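Local structure of PrgZ (Enterococcus faecalis, 4FAJ) at residues T65-P69 and Q275-E279; E279-I284 and A295-Y301; E310-M316 and Q532-L538. The protein binds a peptide pheromone as a membrane-anchored extracellular receptor and probably serves in peptide transport. One frame throughout, in Å; residues are numbered along the deposited sequence.

Contact 1 (T65-P69 and Q275-E279); sequences TAGTP and QVVKE. With ZN (zinc ion), chain F.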
# COMPACT_ATOMS: atom_id res chain seq x y z
N THR A 65 3.37 5.46 16.85
CA THR A 65 2.26 6.16 16.23
C THR A 65 1.78 5.49 14.96
O THR A 65 2.49 4.70 14.34
CB THR A 65 2.62 7.63 15.92
OG1 THR A 65 3.66 7.68 14.95
CG2 THR A 65 3.08 8.34 17.19
N ALA A 66 0.56 5.85 14.57
CA ALA A 66 -0.09 5.32 13.37
C ALA A 66 -0.88 6.46 12.75
O ALA A 66 -1.25 7.41 13.46
CB ALA A 66 -1.04 4.17 13.75
N GLY A 67 -1.15 6.37 11.45
CA GLY A 67 -1.85 7.45 10.73
C GLY A 67 -3.37 7.31 10.69
O GLY A 67 -4.08 8.30 10.53
N THR A 68 -3.88 6.08 10.83
CA THR A 68 -5.32 5.81 10.83
C THR A 68 -5.63 4.65 11.78
O THR A 68 -4.71 3.95 12.19
CB THR A 68 -5.85 5.38 9.43
OG1 THR A 68 -5.45 4.02 9.16
CG2 THR A 68 -5.36 6.31 8.30
N PRO A 69 -6.92 4.44 12.12
CA PRO A 69 -7.28 3.21 12.81
C PRO A 69 -7.01 1.98 11.95
O PRO A 69 -6.87 2.09 10.73
CB PRO A 69 -8.78 3.35 13.06
CG PRO A 69 -9.03 4.88 12.98
CD PRO A 69 -8.10 5.31 11.91
N GLN A 275 -0.73 4.67 18.99
CA GLN A 275 -1.65 5.79 19.11
C GLN A 275 -1.78 6.49 17.76
O GLN A 275 -0.78 6.86 17.16
CB GLN A 275 -1.12 6.78 20.15
CG GLN A 275 -1.81 8.14 20.13
CD GLN A 275 -3.21 8.08 20.69
OE1 GLN A 275 -3.40 7.74 21.85
NE2 GLN A 275 -4.20 8.41 19.85
N VAL A 276 -3.01 6.68 17.29
CA VAL A 276 -3.23 7.40 16.04
C VAL A 276 -2.93 8.89 16.28
O VAL A 276 -3.37 9.47 17.27
CB VAL A 276 -4.67 7.23 15.49
CG1 VAL A 276 -4.86 8.07 14.24
CG2 VAL A 276 -4.95 5.77 15.17
N VAL A 277 -2.15 9.48 15.37
CA VAL A 277 -1.85 10.91 15.42
C VAL A 277 -2.36 11.58 14.15
O VAL A 277 -1.91 11.26 13.04
CB VAL A 277 -0.34 11.17 15.62
CG1 VAL A 277 -0.01 12.69 15.56
CG2 VAL A 277 0.10 10.59 16.95
N LYS A 278 -3.33 12.48 14.30
CA LYS A 278 -3.89 13.22 13.18
C LYS A 278 -3.42 14.67 13.18
O LYS A 278 -3.40 15.32 12.13
CB LYS A 278 -5.41 13.20 13.24
CG LYS A 278 -6.07 11.81 13.33
CD LYS A 278 -6.79 11.41 12.02
CE LYS A 278 -8.20 10.89 12.28
NZ LYS A 278 -9.24 11.94 12.09
N GLU A 279 -3.06 15.18 14.36
CA GLU A 279 -2.62 16.57 14.54
C GLU A 279 -1.17 16.58 15.03
O GLU A 279 -0.88 16.12 16.13
CB GLU A 279 -3.53 17.30 15.54
CG GLU A 279 -3.00 18.69 15.98
CD GLU A 279 -2.65 19.58 14.83
OE1 GLU A 279 -3.48 19.71 13.90
OE2 GLU A 279 -1.54 20.18 14.83
ZN ZN F . -1.14 21.53 13.42

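Contact 2 (E279-I284 and A295-Y301); sequences EINTGI and APLAGEY. With ZN (zinc ion), chain F.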
# COMPACT_ATOMS: atom_id res chain seq x y z
N GLU A 279 -3.06 15.18 14.36
CA GLU A 279 -2.62 16.57 14.54
C GLU A 279 -1.17 16.58 15.03
O GLU A 279 -0.88 16.12 16.13
CB GLU A 279 -3.53 17.30 15.54
CG GLU A 279 -3.00 18.69 15.98
CD GLU A 279 -2.65 19.58 14.83
OE1 GLU A 279 -3.48 19.71 13.90
OE2 GLU A 279 -1.54 20.18 14.83
N ILE A 280 -0.29 17.11 14.19
CA ILE A 280 1.17 17.01 14.41
C ILE A 280 1.64 17.75 15.67
O ILE A 280 2.55 17.28 16.37
CB ILE A 280 1.94 17.53 13.17
CG1 ILE A 280 1.55 16.75 11.91
CG2 ILE A 280 3.45 17.49 13.41
CD1 ILE A 280 1.54 15.25 12.04
N ASN A 281 1.02 18.89 15.97
CA ASN A 281 1.35 19.64 17.19
C ASN A 281 1.16 18.78 18.44
O ASN A 281 1.95 18.85 19.36
CB ASN A 281 0.49 20.89 17.28
CG ASN A 281 0.87 21.76 18.44
OD1 ASN A 281 1.95 22.36 18.44
ND2 ASN A 281 0.00 21.85 19.45
N THR A 282 0.11 17.97 18.45
CA THR A 282 -0.19 17.12 19.60
C THR A 282 0.84 15.99 19.72
O THR A 282 1.30 15.69 20.80
CB THR A 282 -1.60 16.52 19.51
OG1 THR A 282 -2.56 17.57 19.32
CG2 THR A 282 -1.92 15.76 20.77
N GLY A 283 1.21 15.38 18.59
CA GLY A 283 2.21 14.32 18.60
C GLY A 283 3.54 14.80 19.16
O GLY A 283 4.18 14.12 19.96
N ILE A 284 3.94 16.00 18.75
CA ILE A 284 5.20 16.58 19.17
C ILE A 284 5.18 16.88 20.68
O ILE A 284 6.13 16.56 21.39
CB ILE A 284 5.49 17.86 18.38
CG1 ILE A 284 5.75 17.53 16.91
CG2 ILE A 284 6.65 18.62 18.99
CD1 ILE A 284 5.81 18.74 16.00
N ALA A 295 7.14 10.66 16.74
CA ALA A 295 6.20 11.70 16.33
C ALA A 295 6.38 11.99 14.85
O ALA A 295 7.49 12.30 14.41
CB ALA A 295 6.41 12.97 17.15
N PRO A 296 5.29 11.91 14.06
CA PRO A 296 5.42 12.25 12.64
C PRO A 296 5.57 13.75 12.45
O PRO A 296 5.12 14.54 13.30
CB PRO A 296 4.09 11.76 12.06
CG PRO A 296 3.13 11.92 13.18
CD PRO A 296 3.91 11.51 14.40
N LEU A 297 6.23 14.14 11.36
CA LEU A 297 6.51 15.55 11.06
C LEU A 297 6.24 15.94 9.60
O LEU A 297 6.44 15.15 8.68
CB LEU A 297 7.98 15.84 11.37
CG LEU A 297 8.46 15.70 12.81
CD1 LEU A 297 9.98 15.81 12.90
CD2 LEU A 297 7.79 16.72 13.73
N ALA A 298 5.78 17.18 9.41
CA ALA A 298 5.61 17.79 8.09
C ALA A 298 5.49 19.30 8.25
O ALA A 298 5.33 19.79 9.35
CB ALA A 298 4.38 17.24 7.41
N GLY A 299 5.56 20.02 7.13
CA GLY A 299 5.40 21.48 7.10
C GLY A 299 6.25 22.24 8.10
O GLY A 299 7.42 21.93 8.29
N GLU A 300 5.65 23.25 8.73
CA GLU A 300 6.37 24.08 9.69
C GLU A 300 6.98 23.26 10.84
O GLU A 300 8.04 23.62 11.35
CB GLU A 300 5.45 25.18 10.20
CG GLU A 300 6.04 26.11 11.26
CD GLU A 300 7.19 26.99 10.77
OE1 GLU A 300 7.41 27.10 9.53
OE2 GLU A 300 7.87 27.59 11.64
N TYR A 301 6.33 22.17 11.23
CA TYR A 301 6.84 21.33 12.31
C TYR A 301 8.14 20.65 11.88
O TYR A 301 9.09 20.58 12.65
CB TYR A 301 5.81 20.27 12.72
CG TYR A 301 4.43 20.81 13.03
CD1 TYR A 301 4.17 21.43 14.25
CD2 TYR A 301 3.39 20.70 12.12
CE1 TYR A 301 2.90 21.94 14.56
CE2 TYR A 301 2.10 21.23 12.41
CZ TYR A 301 1.88 21.83 13.63
OH TYR A 301 0.62 22.32 13.95
ZN ZN F . -1.14 21.53 13.42
O HOH W 1 3.47 14.65 15.57

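Contact 3 (E310-M316 and Q532-L538); sequences EYSTTLM and QVGTAKL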
# COMPACT_ATOMS: atom_id res chain seq x y z
N GLU A 310 17.29 13.68 16.86
CA GLU A 310 16.36 12.56 16.76
C GLU A 310 15.46 12.60 15.51
O GLU A 310 14.58 11.77 15.36
CB GLU A 310 15.54 12.46 18.05
CG GLU A 310 16.38 11.94 19.21
CD GLU A 310 15.66 11.92 20.55
OE1 GLU A 310 14.70 12.69 20.75
OE2 GLU A 310 16.08 11.12 21.41
N TYR A 311 15.73 13.56 14.62
CA TYR A 311 15.01 13.70 13.34
C TYR A 311 15.55 12.72 12.29
O TYR A 311 16.76 12.52 12.19
CB TYR A 311 15.19 15.14 12.81
CG TYR A 311 14.49 15.43 11.48
CD1 TYR A 311 15.16 15.28 10.26
CD2 TYR A 311 13.16 15.87 11.45
CE1 TYR A 311 14.51 15.56 9.04
CE2 TYR A 311 12.52 16.15 10.24
CZ TYR A 311 13.19 15.99 9.04
OH TYR A 311 12.53 16.28 7.85
N SER A 312 14.66 12.14 11.49
CA SER A 312 15.08 11.44 10.27
C SER A 312 14.02 11.61 9.19
O SER A 312 12.86 11.80 9.50
CB SER A 312 15.31 9.95 10.56
OG SER A 312 14.09 9.30 10.88
N THR A 313 14.44 11.57 7.92
CA THR A 313 13.49 11.44 6.82
C THR A 313 13.95 10.32 5.91
O THR A 313 15.14 10.19 5.64
CB THR A 313 13.31 12.74 6.02
OG1 THR A 313 12.32 12.53 4.99
CG2 THR A 313 14.60 13.18 5.39
N THR A 314 12.99 9.53 5.43
CA THR A 314 13.27 8.33 4.66
C THR A 314 12.32 8.30 3.47
O THR A 314 11.10 8.38 3.66
CB THR A 314 13.06 7.05 5.50
OG1 THR A 314 13.74 7.19 6.76
CG2 THR A 314 13.60 5.80 4.75
N LEU A 315 12.86 8.22 2.26
CA LEU A 315 12.06 8.28 1.03
C LEU A 315 11.40 6.94 0.79
O LEU A 315 12.06 5.90 0.86
CB LEU A 315 12.93 8.65 -0.18
CG LEU A 315 12.19 8.90 -1.50
CD1 LEU A 315 11.31 10.15 -1.38
CD2 LEU A 315 13.19 9.05 -2.65
N MET A 316 10.09 6.96 0.52
CA MET A 316 9.31 5.74 0.33
C MET A 316 8.96 5.52 -1.15
O MET A 316 8.88 6.47 -1.91
CB MET A 316 8.01 5.85 1.11
CG MET A 316 8.17 6.05 2.60
SD MET A 316 8.63 4.52 3.44
CE MET A 316 10.31 4.90 3.89
N GLN A 532 6.01 12.06 -4.34
CA GLN A 532 6.55 10.84 -3.76
C GLN A 532 6.81 11.13 -2.29
O GLN A 532 7.48 12.12 -1.94
CB GLN A 532 7.84 10.42 -4.47
CG GLN A 532 8.50 9.17 -3.88
CD GLN A 532 9.68 8.65 -4.66
OE1 GLN A 532 10.02 9.17 -5.72
NE2 GLN A 532 10.32 7.59 -4.13
N VAL A 533 6.27 10.25 -1.45
CA VAL A 533 6.20 10.45 -0.02
C VAL A 533 7.54 10.21 0.65
O VAL A 533 8.14 9.14 0.49
CB VAL A 533 5.17 9.49 0.62
CG1 VAL A 533 5.18 9.60 2.15
CG2 VAL A 533 3.76 9.76 0.08
N GLY A 534 7.99 11.21 1.40
CA GLY A 534 9.04 11.05 2.40
C GLY A 534 8.43 11.01 3.79
O GLY A 534 7.55 11.82 4.10
N THR A 535 8.89 10.08 4.62
CA THR A 535 8.41 9.89 5.99
C THR A 535 9.40 10.53 6.95
O THR A 535 10.54 10.04 7.09
CB THR A 535 8.27 8.38 6.32
OG1 THR A 535 7.33 7.78 5.41
CG2 THR A 535 7.80 8.16 7.77
N ALA A 536 8.99 11.63 7.58
CA ALA A 536 9.83 12.36 8.53
C ALA A 536 9.24 12.25 9.91
O ALA A 536 8.02 12.28 10.09
CB ALA A 536 9.96 13.82 8.15
N LYS A 537 10.12 12.15 10.89
CA LYS A 537 9.69 11.91 12.26
C LYS A 537 10.80 12.15 13.25
O LYS A 537 11.97 12.15 12.89
CB LYS A 537 9.21 10.46 12.40
CG LYS A 537 10.29 9.40 12.22
CD LYS A 537 9.66 8.03 12.18
CE LYS A 537 10.68 6.92 12.17
NZ LYS A 537 9.98 5.59 12.38
N LEU A 538 10.41 12.34 14.51
CA LEU A 538 11.31 12.24 15.63
C LEU A 538 11.21 10.83 16.16
O LEU A 538 10.13 10.25 16.17
CB LEU A 538 10.91 13.22 16.73
CG LEU A 538 10.89 14.70 16.34
CD1 LEU A 538 10.30 15.56 17.46
CD2 LEU A 538 12.31 15.15 15.96
O HOH W 2 12.31 8.42 8.69

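Contact 1 (T65-P69 and Q275-E279)
Ala66 O is met by Val276 CA, at the end of strand 271-276, and by Val277 N just past it. Val277 N donates to Ala66 O at 3.0 Å, nearly along the C=O axis, with 163° at the hydrogen. Val276 CA adds a CA-H...O contact to Ala66 O at 3.3 Å. Ala66 N donates to Gln275 O at 3.1 Å. That donor stands above the carbonyl plane, and the bond is more bent, 142° at the hydrogen. The pairing is parallel: Thr65 faces Gln275 and Ala66 faces Val276. Strand 61-66 is an outermost strand of a four-stranded mixed sheet within the chain. Beyond Ala66 the chains diverge. CG1 of Val276, anti to the backbone N (chi1 177°), lies by the carbonyl oxygens of Ala66 and Gly67, while Val276 CG2 reaches Thr68 O at 3.5 Å. On the Thr65 side, Thr65 CG2 meets Val277 CG2 at 3.7 Å, the two side chains crossing at a slant. Thr68 OG1 donates to Pro69 O, and the Thr68 side chain packs on the bound peptide. Lys278 NZ forms a salt bridge with Asp419. The backbone bonds thus fix the strand ends, from which one chain runs to the peptide and the other to the zinc ligand Glu279.

Contact 2 (E279-I284 and A295-Y301)
A zinc site joins the N-terminus of helix 280-288 to helix 299-305. Glu279 OE2 and Tyr301 OH each bind the zinc ion at 2.0 Å. Glu279 OE2 also accepts from Asn281 N at 3.1 Å, on the anti side and 29° out of the carboxylate plane, so one oxygen serves both the metal and the helix end. The carboxylate and phenol planes are 67° apart. Ile280 lies over one face of the Tyr301 ring in a CH-pi contact, offset toward the rim, with CB 4.0 Å from the ring centroid. CG2 of Ile280, anti to the backbone N, touches Tyr301 CD2 at 3.5 Å. Ile284 CD1 reaches Tyr301 CD1 obliquely and also meets Leu297 CD2, both at 3.6 Å. These contacts probably limit rotation of the phenol. Ala295 CB packs on Gly283 O, and Ile280 CD1 lies against Pro296 CG. A water donates to Ile280 O and Pro296 O. Ile280, Pro296 and Ala298 also pack on apolar side chains of the bound peptide. Helix 280-288 packs on strand 294-297, which follows it in the chain. The arrangement is a zinc site of two glutamates and a tyrosine (Glu279, Glu421, Tyr301), with one ligand at the helix N-cap.

Contact 3 (E310-M316 and Q532-L538)
Gln532 and Leu315 cross at about a right angle, with Gln532 NE2 3.5 Å from Leu315 CG. The Gln532 chain is fully extended (chi1 178°, chi2 173°), which carries its amide past Leu315 to the backbone of Met316. There Gln532 NE2 donates to Met316 O at 2.9 Å. The acceptor lies in the amide plane, but the donor stands above the carbonyl plane. NE2 also donates to Lys369 O, so two carbonyls hold the amide. Met316 CG touches Thr535 OG1 at 3.4 Å, and the two side chains meet at a slant. Thr535 OG1 has its polar partner in Lys554 NZ. Ser312, Thr314, Thr535 and Lys537 share one face of the sheet. On it a water joins Ser312 OG, Thr314 OG1 and Thr535 O, donating to the last. Lys537 NZ forms a salt bridge with Glu539 and a hydrogen bond with Tyr555 OH. Tyr311, Thr313, Ala536 and Leu538 occupy the other face. CG of Tyr311, anti to the backbone N, sends the ring along the neighbouring strand. There Tyr311 OH comes 3.6 Å from Ala536 CB, which approaches the ring obliquely. Leu538 CD2 packs on Tyr311 CB at 4.3 Å. Thr313 OG1 points to the Asn358 carbonyl, its hydrogen-bond partner. Val533 packs on an aromatic side chain of the bound peptide. Between the faces the backbones pair in regular alternation. Ser312 with Lys537 and Thr314 with Thr535 are hydrogen-bonded pairs, and Thr535 N to Thr314 O, 2.9 Å, is almost straight at 177°. Met316 N to Val533 O continues the ladder. Tyr311 with Leu538, Thr313 with Ala536 and Leu315 with Gly534 are non-hydrogen-bonded pairs, and CA-H...O contacts supplement the ladder. This antiparallel pairing of strands 311-324 and 528-539 is part of the mixed sheet of a family 5 solute-binding protein.

In the fold
About half the touching residues of contacts 2 and 3 are buried, and fewer in contact 1. The centre of contact 2 lies about 23 Å from the centre of the chain, those of contacts 1 and 3 about 17 Å. Contacts 1 and 2 share Glu279, the junction between strand 271-276 and helix 280-288, and Val277 packs on Pro296 and Gly283. Contact 2 meets contact 3 through the sheet, where strand 294-297 pairs with strand 528-539. Contacts 1 and 3 do not touch. Their chemistry differs accordingly: a short parallel pairing in contact 1, metal binding and apolar helix packing in contact 2, and a long antiparallel ladder in contact 3. Each has residues near the bound peptide.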